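Local coordinates for protein Ceg4 (Legionella pneumophila subsp. pneumophila, PDB 6AOK) that acts as a magnesium-binding, HAD-like phosphotyrosine phosphatase, a Legionella effector whose activity attenuates the activation of MAPK pathways in eukaryotic cells, at residues N109-K113 / K144-V148; N149-N153 / V179-Y184; R161-D167 / E187-R193. All coordinates share one frame; numbering follows the deposited sequence.

Interaction 1 (N109-K113 / K144-V148)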
loop_
_atom_site.group_PDB
_atom_site.type_symbol
_atom_site.label_atom_id
_atom_site.label_comp_id
_atom_site.label_asym_id
_atom_site.label_seq_id
_atom_site.Cartn_x
_atom_site.Cartn_y
_atom_site.Cartn_z
ATOM N N ASN A 109 -0.076 -6.525 -2.036
ATOM C CA ASN A 109 1.182 -6.509 -1.304
ATOM C C ASN A 109 1.681 -5.079 -1.300
ATOM O O ASN A 109 1.950 -4.515 -2.360
ATOM C CB ASN A 109 2.243 -7.383 -1.958
ATOM C CG ASN A 109 1.785 -8.827 -2.134
ATOM O OD1 ASN A 109 1.768 -9.608 -1.157
ATOM N ND2 ASN A 109 1.410 -9.204 -3.370
ATOM N N ILE A 110 1.912 -4.548 -0.122
ATOM C CA ILE A 110 2.586 -3.268 0.019
ATOM C C ILE A 110 4.043 -3.547 0.379
ATOM O O ILE A 110 4.327 -4.272 1.334
ATOM C CB ILE A 110 1.912 -2.410 1.092
ATOM C CG1 ILE A 110 0.456 -2.128 0.688
ATOM C CG2 ILE A 110 2.746 -1.084 1.278
ATOM C CD1 ILE A 110 -0.337 -1.348 1.785
ATOM N N VAL A 111 4.965 -3.014 -0.401
ATOM C CA VAL A 111 6.383 -3.291 -0.222
ATOM C C VAL A 111 7.047 -1.967 0.118
ATOM O O VAL A 111 6.977 -1.019 -0.667
ATOM C CB VAL A 111 6.992 -3.891 -1.498
ATOM C CG1 VAL A 111 8.397 -4.390 -1.247
ATOM C CG2 VAL A 111 6.039 -5.044 -2.113
ATOM N N THR A 112 7.691 -1.899 1.273
ATOM C CA THR A 112 7.913 -0.584 1.831
ATOM C C THR A 112 9.177 -0.568 2.690
ATOM O O THR A 112 9.597 -1.595 3.219
ATOM C CB THR A 112 6.661 -0.213 2.667
ATOM O OG1 THR A 112 6.777 1.120 3.070
ATOM C CG2 THR A 112 6.519 -1.107 3.916
ATOM N N LYS A 113 9.748 0.593 2.873
ATOM C CA LYS A 113 10.742 0.768 3.931
ATOM C C LYS A 113 10.129 1.446 5.153
ATOM O O LYS A 113 10.863 1.783 6.112
ATOM C CB LYS A 113 11.947 1.577 3.441
ATOM C CG LYS A 113 12.728 0.897 2.309
ATOM C CD LYS A 113 13.640 1.881 1.547
ATOM C CE LYS A 113 13.884 1.206 0.175
ATOM N NZ LYS A 113 14.729 1.983 -0.724
ATOM N N LYS A 144 13.428 -4.365 -1.734
ATOM C CA LYS A 144 12.208 -4.697 -2.456
ATOM C C LYS A 144 12.393 -5.880 -3.409
ATOM O O LYS A 144 11.452 -6.660 -3.612
ATOM C CB LYS A 144 11.704 -3.450 -3.201
ATOM C CG LYS A 144 11.346 -2.307 -2.234
ATOM C CD LYS A 144 10.208 -1.397 -2.790
ATOM C CE LYS A 144 9.982 -0.219 -1.866
ATOM N NZ LYS A 144 8.867 0.708 -2.273
ATOM N N PHE A 145 13.565 -6.016 -4.030
ATOM C CA PHE A 145 13.768 -7.170 -4.905
ATOM C C PHE A 145 13.543 -8.470 -4.139
ATOM O O PHE A 145 12.856 -9.371 -4.623
ATOM C CB PHE A 145 15.170 -7.188 -5.524
ATOM C CG PHE A 145 15.430 -8.459 -6.316
ATOM C CD1 PHE A 145 14.972 -8.574 -7.607
ATOM C CD2 PHE A 145 16.034 -9.560 -5.722
ATOM C CE1 PHE A 145 15.174 -9.764 -8.349
ATOM C CE2 PHE A 145 16.225 -10.742 -6.418
ATOM C CZ PHE A 145 15.791 -10.838 -7.762
ATOM N N ASN A 146 14.141 -8.596 -2.946
ATOM C CA ASN A 146 14.004 -9.854 -2.211
ATOM C C ASN A 146 12.582 -10.031 -1.734
ATOM O O ASN A 146 12.054 -11.156 -1.730
ATOM C CB ASN A 146 14.965 -9.887 -1.014
ATOM C CG ASN A 146 16.308 -10.541 -1.363
ATOM O OD1 ASN A 146 16.538 -10.994 -2.511
ATOM N ND2 ASN A 146 17.222 -10.575 -0.381
ATOM N N ASP A 147 11.939 -8.933 -1.320
ATOM C CA ASP A 147 10.566 -9.052 -0.844
ATOM C C ASP A 147 9.637 -9.542 -1.957
ATOM O O ASP A 147 8.799 -10.422 -1.728
ATOM C CB ASP A 147 10.084 -7.725 -0.276
ATOM C CG ASP A 147 10.497 -7.533 1.209
ATOM O OD1 ASP A 147 11.016 -8.490 1.827
ATOM O OD2 ASP A 147 10.313 -6.433 1.767
ATOM N N VAL A 148 9.742 -8.975 -3.159
ATOM C CA VAL A 148 8.845 -9.422 -4.236
ATOM C C VAL A 148 9.252 -10.822 -4.730
ATOM O O VAL A 148 8.405 -11.670 -5.078
ATOM C CB VAL A 148 8.864 -8.382 -5.371
ATOM C CG1 VAL A 148 8.080 -8.851 -6.622
ATOM C CG2 VAL A 148 8.356 -7.038 -4.815
HETATM O O HOH W 1 10.744 -3.805 1.683
#
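Lys144, in the first turn of helix 144-153, lays its chain over Val111, the last residue of strand 106-111. Its methylenes pass CG1 of Val111, with CG 3.7 Å from that methyl, and the chain, extended beyond CG, carries NZ past the strand end to the backbone O of Val111 at 3.0 Å. The ammonium sits above the carbonyl plane, 36° out of it. NZ also forms salt bridges with Asp18, a magnesium ligand, and Asp166, so three oxygens grip this buried charge, consistent with the lysine found beside the active-site aspartates of HAD phosphatases. One turn on, Asp147 sets CB 3.9 Å from Val111 CG1, while OD2 accepts a bond from Ser141 N and lies near a water also within bonding reach of Thr112 O. Val148 CG2 meets Val111 CG2 at 4.1 Å, the two valines crossing at about a right angle. Val111, compact and beta-branched (chi1 -171°), thus turns CG1 to Lys144 and Asp147 and CG2 to Val148. The helix runs nearly antiparallel to the strand, over a sheet where 106-111 lies between 136-139 and 13-17, and Val148 also touches Ala178 of helix 169-180.

Interaction 2 (N149-N153 / V179-Y184)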
loop_
_atom_site.group_PDB
_atom_site.type_symbol
_atom_site.label_atom_id
_atom_site.label_comp_id
_atom_site.label_asym_id
_atom_site.label_seq_id
_atom_site.Cartn_x
_atom_site.Cartn_y
_atom_site.Cartn_z
ATOM N N ASN A 149 10.560 -11.062 -4.831
ATOM C CA ASN A 149 11.019 -12.357 -5.294
ATOM C C ASN A 149 10.523 -13.459 -4.371
ATOM O O ASN A 149 10.050 -14.509 -4.828
ATOM C CB ASN A 149 12.543 -12.374 -5.365
ATOM C CG ASN A 149 13.075 -13.703 -5.904
ATOM O OD1 ASN A 149 12.895 -14.001 -7.081
ATOM N ND2 ASN A 149 13.729 -14.504 -5.046
ATOM N N SER A 150 10.651 -13.247 -3.065
ATOM C CA SER A 150 10.211 -14.257 -2.106
ATOM C C SER A 150 8.688 -14.412 -2.120
ATOM O O SER A 150 8.159 -15.525 -2.062
ATOM C CB SER A 150 10.699 -13.875 -0.706
ATOM O OG SER A 150 12.089 -14.090 -0.572
ATOM N N ARG A 151 7.968 -13.308 -2.186
ATOM C CA ARG A 151 6.510 -13.376 -2.205
ATOM C C ARG A 151 5.989 -14.094 -3.457
ATOM O O ARG A 151 5.082 -14.939 -3.371
ATOM C CB ARG A 151 5.962 -11.959 -2.116
ATOM C CG ARG A 151 4.448 -11.926 -2.108
ATOM C CD ARG A 151 3.926 -12.589 -0.831
ATOM N NE ARG A 151 2.504 -12.287 -0.713
ATOM C CZ ARG A 151 1.593 -13.152 -0.303
ATOM N NH1 ARG A 151 1.950 -14.395 -0.030
ATOM N NH2 ARG A 151 0.335 -12.752 -0.173
ATOM N N LEU A 152 6.566 -13.815 -4.625
ATOM C CA LEU A 152 6.084 -14.485 -5.843
ATOM C C LEU A 152 6.475 -15.963 -5.889
ATOM O O LEU A 152 5.899 -16.739 -6.669
ATOM C CB LEU A 152 6.614 -13.769 -7.085
ATOM C CG LEU A 152 5.904 -12.487 -7.525
ATOM C CD1 LEU A 152 6.639 -11.869 -8.744
ATOM C CD2 LEU A 152 4.449 -12.808 -7.881
ATOM N N ASN A 153 7.455 -16.365 -5.087
ATOM C CA ASN A 153 7.777 -17.774 -4.939
ATOM C C ASN A 153 6.724 -18.510 -4.122
ATOM O O ASN A 153 6.666 -19.732 -4.210
ATOM C CB ASN A 153 9.158 -17.941 -4.252
ATOM C CG ASN A 153 9.676 -19.391 -4.288
ATOM O OD1 ASN A 153 9.708 -20.034 -5.349
ATOM N ND2 ASN A 153 10.046 -19.918 -3.116
ATOM N N VAL A 179 9.660 -9.474 -10.726
ATOM C CA VAL A 179 8.462 -9.970 -11.394
ATOM C C VAL A 179 8.840 -10.662 -12.704
ATOM O O VAL A 179 8.310 -11.724 -13.022
ATOM C CB VAL A 179 7.469 -8.812 -11.611
ATOM C CG1 VAL A 179 6.324 -9.252 -12.552
ATOM C CG2 VAL A 179 6.869 -8.357 -10.273
ATOM N N LYS A 180 9.737 -10.056 -13.498
ATOM C CA LYS A 180 10.166 -10.711 -14.728
ATOM C C LYS A 180 10.951 -11.982 -14.424
ATOM O O LYS A 180 10.864 -12.945 -15.170
ATOM C CB LYS A 180 10.997 -9.757 -15.583
ATOM C CG LYS A 180 10.216 -8.605 -16.195
ATOM C CD LYS A 180 11.182 -7.704 -16.979
ATOM C CE LYS A 180 10.496 -6.477 -17.514
ATOM N NZ LYS A 180 9.500 -6.795 -18.573
ATOM N N GLY A 181 11.681 -12.008 -13.315
ATOM C CA GLY A 181 12.395 -13.228 -12.929
ATOM C C GLY A 181 11.496 -14.318 -12.394
ATOM O O GLY A 181 11.986 -15.385 -11.986
ATOM N N LYS A 182 10.189 -14.057 -12.337
ATOM C CA LYS A 182 9.219 -15.097 -12.013
ATOM C C LYS A 182 8.324 -15.433 -13.210
ATOM O O LYS A 182 7.262 -16.052 -13.049
ATOM C CB LYS A 182 8.398 -14.686 -10.799
ATOM C CG LYS A 182 9.205 -14.745 -9.493
ATOM C CD LYS A 182 9.503 -16.228 -9.080
ATOM C CE LYS A 182 10.688 -16.349 -8.084
ATOM N NZ LYS A 182 12.008 -16.195 -8.827
ATOM N N GLY A 183 8.771 -15.106 -14.424
ATOM C CA GLY A 183 8.117 -15.587 -15.618
ATOM C C GLY A 183 7.026 -14.705 -16.185
ATOM O O GLY A 183 6.454 -15.052 -17.199
ATOM N N TYR A 184 6.730 -13.567 -15.589
ATOM C CA TYR A 184 5.709 -12.691 -16.142
ATOM C C TYR A 184 6.289 -11.841 -17.262
ATOM O O TYR A 184 7.423 -11.371 -17.171
ATOM C CB TYR A 184 5.165 -11.782 -15.031
ATOM C CG TYR A 184 4.371 -12.580 -13.985
ATOM C CD1 TYR A 184 3.055 -12.922 -14.218
ATOM C CD2 TYR A 184 4.968 -13.011 -12.801
ATOM C CE1 TYR A 184 2.337 -13.648 -13.303
ATOM C CE2 TYR A 184 4.248 -13.747 -11.876
ATOM C CZ TYR A 184 2.929 -14.063 -12.149
ATOM O OH TYR A 184 2.190 -14.816 -11.267
#
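Leu152 fills the tight part of this contact, spreading its side chain over three residues of the segment 179-184. CD1 rests on the backbone of Val179, 3.7 Å from its CA, and touches the valine methyl CG2 at 3.8 Å. The other methyl, CD2, approaches the Tyr184 ring obliquely, 4.1 Å from CE2, and CB of Leu152 lies 3.7 Å from CG of Lys182. A forked leucine suits a spot where a helix must meet both a neighbouring helix end and the turn beyond it. Tyr184, buried, keeps its hydroxyl satisfied by Ala159 N, and Arg158 makes a cation-pi contact with its ring. The site is where helices 144-153 and 169-180 finish side by side on one face of the parallel sheet in this Rossmann-like HAD core; Leu152 also reaches Ile14 and Phe16 of strand 13-17, while Val179 touches Val162 and Ile164. Past Val179 the chain leaves its helix through a type I turn, Lys180 to Gly183, and the positive phi of Gly183 (91°) suits a residue without a side chain. Toward solvent the packing gives way to a polar reach. Lys182 bends at chi2 (-71°) and again at chi4, laying CB and CG against Leu152 and delivering NZ to OD1 of Asn149 at 2.9 Å, tilted from the amide carbonyl plane. The same ammonium donates to Gly181 O at 3.3 Å, from above that carbonyl's plane. On this more open side exposed Asn153 makes a loose contact, its CB 4.4 Å from CE of Lys182.

Interaction 3 (R161-D167 / E187-R193). With MG (magnesium ion), chain B.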
loop_
_atom_site.group_PDB
_atom_site.type_symbol
_atom_site.label_atom_id
_atom_site.label_comp_id
_atom_site.label_asym_id
_atom_site.label_seq_id
_atom_site.Cartn_x
_atom_site.Cartn_y
_atom_site.Cartn_z
ATOM N N ARG A 161 -2.522 -10.722 -14.170
ATOM C CA ARG A 161 -1.996 -9.368 -14.214
ATOM C C ARG A 161 -1.229 -9.086 -12.936
ATOM O O ARG A 161 -1.706 -9.419 -11.847
ATOM C CB ARG A 161 -3.134 -8.363 -14.372
ATOM C CG ARG A 161 -2.675 -6.975 -14.717
ATOM C CD ARG A 161 -3.528 -6.397 -15.857
ATOM N NE ARG A 161 -3.989 -7.372 -16.845
ATOM C CZ ARG A 161 -3.196 -8.037 -17.675
ATOM N NH1 ARG A 161 -1.886 -7.869 -17.596
ATOM N NH2 ARG A 161 -3.708 -8.889 -18.553
ATOM N N VAL A 162 -0.054 -8.473 -13.068
ATOM C CA VAL A 162 0.733 -8.039 -11.917
ATOM C C VAL A 162 0.903 -6.544 -12.041
ATOM O O VAL A 162 1.431 -6.074 -13.056
ATOM C CB VAL A 162 2.110 -8.734 -11.854
ATOM C CG1 VAL A 162 2.902 -8.230 -10.624
ATOM C CG2 VAL A 162 1.954 -10.313 -11.903
ATOM N N TYR A 163 0.456 -5.793 -11.014
ATOM C CA TYR A 163 0.670 -4.341 -10.921
ATOM C C TYR A 163 1.930 -4.049 -10.117
ATOM O O TYR A 163 2.171 -4.685 -9.079
ATOM C CB TYR A 163 -0.493 -3.652 -10.222
ATOM C CG TYR A 163 -1.615 -3.395 -11.183
ATOM C CD1 TYR A 163 -2.441 -4.419 -11.581
ATOM C CD2 TYR A 163 -1.838 -2.139 -11.692
ATOM C CE1 TYR A 163 -3.461 -4.188 -12.456
ATOM C CE2 TYR A 163 -2.840 -1.903 -12.572
ATOM C CZ TYR A 163 -3.670 -2.939 -12.959
ATOM O OH TYR A 163 -4.705 -2.723 -13.882
ATOM N N ILE A 164 2.727 -3.088 -10.598
ATOM C CA ILE A 164 3.913 -2.601 -9.891
ATOM C C ILE A 164 3.845 -1.087 -9.851
ATOM O O ILE A 164 3.807 -0.451 -10.906
ATOM C CB ILE A 164 5.217 -3.031 -10.563
ATOM C CG1 ILE A 164 5.181 -4.542 -10.830
ATOM C CG2 ILE A 164 6.398 -2.634 -9.663
ATOM C CD1 ILE A 164 6.242 -5.025 -11.882
ATOM N N LEU A 165 3.817 -0.515 -8.638
ATOM C CA LEU A 165 3.664 0.928 -8.476
ATOM C C LEU A 165 4.735 1.406 -7.534
ATOM O O LEU A 165 4.845 0.882 -6.415
ATOM C CB LEU A 165 2.290 1.292 -7.906
ATOM C CG LEU A 165 1.188 0.792 -8.827
ATOM C CD1 LEU A 165 0.556 -0.416 -8.178
ATOM C CD2 LEU A 165 0.148 1.862 -9.143
ATOM N N ASP A 166 5.525 2.388 -7.963
ATOM C CA ASP A 166 6.529 2.942 -7.040
ATOM C C ASP A 166 6.971 4.312 -7.538
ATOM O O ASP A 166 7.191 4.504 -8.739
ATOM C CB ASP A 166 7.745 2.003 -6.897
ATOM C CG ASP A 166 8.478 2.173 -5.576
ATOM O OD1 ASP A 166 8.768 3.334 -5.210
ATOM O OD2 ASP A 166 8.794 1.139 -4.897
ATOM N N ASP A 167 7.107 5.266 -6.612
ATOM C CA ASP A 167 7.631 6.552 -7.045
ATOM C C ASP A 167 9.154 6.597 -7.102
ATOM O O ASP A 167 9.693 7.547 -7.664
ATOM C CB ASP A 167 7.118 7.714 -6.142
ATOM C CG ASP A 167 7.592 7.588 -4.676
ATOM O OD1 ASP A 167 7.368 6.524 -4.042
ATOM O OD2 ASP A 167 8.226 8.531 -4.134
ATOM N N GLU A 187 2.724 -8.022 -21.267
ATOM C CA GLU A 187 1.290 -7.875 -21.257
ATOM C C GLU A 187 0.660 -8.323 -19.966
ATOM O O GLU A 187 -0.456 -8.076 -19.711
ATOM C CB GLU A 187 0.597 -8.581 -22.430
ATOM C CG GLU A 187 0.346 -10.074 -22.321
ATOM C CD GLU A 187 1.318 -10.882 -23.167
ATOM O OE1 GLU A 187 0.960 -11.978 -23.637
ATOM O OE2 GLU A 187 2.451 -10.424 -23.404
ATOM N N GLU A 188 1.399 -9.068 -19.152
ATOM C CA GLU A 188 0.904 -9.425 -17.838
ATOM C C GLU A 188 1.239 -8.375 -16.802
ATOM O O GLU A 188 0.606 -8.343 -15.748
ATOM C CB GLU A 188 1.480 -10.768 -17.410
ATOM C CG GLU A 188 0.811 -11.929 -18.096
ATOM C CD GLU A 188 1.679 -13.166 -18.117
ATOM O OE1 GLU A 188 2.934 -13.037 -18.126
ATOM O OE2 GLU A 188 1.103 -14.277 -18.160
ATOM N N ILE A 189 2.175 -7.489 -17.102
ATOM C CA ILE A 189 2.673 -6.507 -16.136
ATOM C C ILE A 189 2.087 -5.135 -16.447
ATOM O O ILE A 189 2.155 -4.670 -17.589
ATOM C CB ILE A 189 4.203 -6.439 -16.168
ATOM C CG1 ILE A 189 4.809 -7.799 -15.823
ATOM C CG2 ILE A 189 4.719 -5.332 -15.232
ATOM C CD1 ILE A 189 6.262 -7.967 -16.211
ATOM N N ARG A 190 1.553 -4.472 -15.427
ATOM C CA ARG A 190 1.113 -3.086 -15.524
ATOM C C ARG A 190 1.985 -2.326 -14.532
ATOM O O ARG A 190 1.720 -2.371 -13.320
ATOM C CB ARG A 190 -0.368 -2.940 -15.167
ATOM C CG ARG A 190 -1.349 -3.716 -16.082
ATOM C CD ARG A 190 -1.540 -3.021 -17.407
ATOM N NE ARG A 190 -2.648 -3.603 -18.171
ATOM C CZ ARG A 190 -2.527 -4.627 -19.022
ATOM N NH1 ARG A 190 -1.327 -5.189 -19.230
ATOM N NH2 ARG A 190 -3.600 -5.080 -19.687
ATOM N N GLY A 191 3.014 -1.651 -15.036
ATOM C CA GLY A 191 3.989 -0.989 -14.187
ATOM C C GLY A 191 3.804 0.510 -14.272
ATOM O O GLY A 191 3.666 1.076 -15.361
ATOM N N TYR A 192 3.800 1.164 -13.109
ATOM C CA TYR A 192 3.664 2.609 -13.046
ATOM C C TYR A 192 4.746 3.160 -12.133
ATOM O O TYR A 192 4.779 2.857 -10.935
ATOM C CB TYR A 192 2.279 3.011 -12.532
ATOM C CG TYR A 192 1.193 2.423 -13.368
ATOM C CD1 TYR A 192 0.805 3.024 -14.570
ATOM C CD2 TYR A 192 0.603 1.217 -12.997
ATOM C CE1 TYR A 192 -0.155 2.481 -15.355
ATOM C CE2 TYR A 192 -0.394 0.644 -13.803
ATOM C CZ TYR A 192 -0.759 1.304 -14.963
ATOM O OH TYR A 192 -1.710 0.767 -15.758
ATOM N N ARG A 193 5.573 3.999 -12.691
ATOM C CA ARG A 193 6.627 4.711 -11.982
ATOM C C ARG A 193 6.265 6.180 -12.166
ATOM O O ARG A 193 6.538 6.770 -13.210
ATOM C CB ARG A 193 7.994 4.413 -12.595
ATOM C CG ARG A 193 9.147 4.486 -11.608
ATOM C CD ARG A 193 9.250 5.866 -10.980
ATOM N NE ARG A 193 9.571 6.894 -11.966
ATOM C CZ ARG A 193 9.583 8.197 -11.710
ATOM N NH1 ARG A 193 9.887 9.062 -12.669
ATOM N NH2 ARG A 193 9.291 8.639 -10.494
HETATM MG MG MG B . 7.774 5.829 -2.104
HETATM O O HOH W 2 -4.246 -0.436 -15.189
HETATM O O HOH W 3 9.333 4.749 -3.014
HETATM O O HOH W 4 8.901 7.607 -1.927
HETATM O O HOH W 5 8.591 5.089 -0.381
#
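Strands 161-165 and 189-192 run parallel, their axes 4.7 Å apart, joined by five backbone hydrogen bonds that alternate from Val162 N to Glu188 O through to Asp166 N to Tyr192 O. On one face Tyr163 lies beside Arg190 and Leu165 beside Tyr192. CB of Arg190 sits over the Tyr163 ring in a CH-pi contact, 3.9 Å from the centroid, and CE2 of Tyr163 meets the edge of the Tyr192 ring, 3.7 Å from its CE2. One water bridges the two tyrosine hydroxyls, giving both a polar partner beside the packed rings. On the other face Ile164 CD1 touches Ile189 CG2 at 3.7 Å, beta-branched side chains being at home in a strand.

At the N-terminal end, in the conformer of Arg161 described, its guanidinium stacks on that of Arg190, planes 16° apart. The shared carbonyl of Glu187 probably eases this pairing of like charges: Arg161 NH1 approaches it in a short, less certain bond, and Arg190 NH1 adds a weak one. At the C-terminal end Arg193 NH2 bonds Asp167 O at 3.1 Å. Asp167 binds magnesium through OD1 at 2.1 Å, and OD2 accepts a hydrogen bond from a metal-bound water. Asp18, the backbone O of Asp20 and three waters fill the other positions. Asp166 OD1 accepts from another metal water, while its OD2 pairs with Lys144.

Helix 169-180 makes this a beta-alpha-beta crossover and covers Ile164; helix 201-211 packs against Tyr163 and Leu165. Strand 161-165 pairs with 13-17 on its other side, and 189-192 is the sheet's edge.

Overall arrangement
From the N terminus, strand 13-17 leads to the metal-binding loop; interactions 1 and 3 reach this site, while interaction 2 lies away from it. Interaction 1 closes the first loop, bringing helix 144-153 back onto strand 106-111. Interaction 2 opens directly afterwards on the same helix, in series with it, and joins that helix to the end of helix 169-180. Interaction 3 crosses interaction 2, since their segments alternate along the chain, and pairs the strands flanking helix 169-180. The salt bridge from Lys144 to Asp166 links interactions 1 and 3 beside the magnesium ion, while Val179 and Tyr184 pack on Val162, Ile164 and Ile189, seating interaction 2 on the sheet.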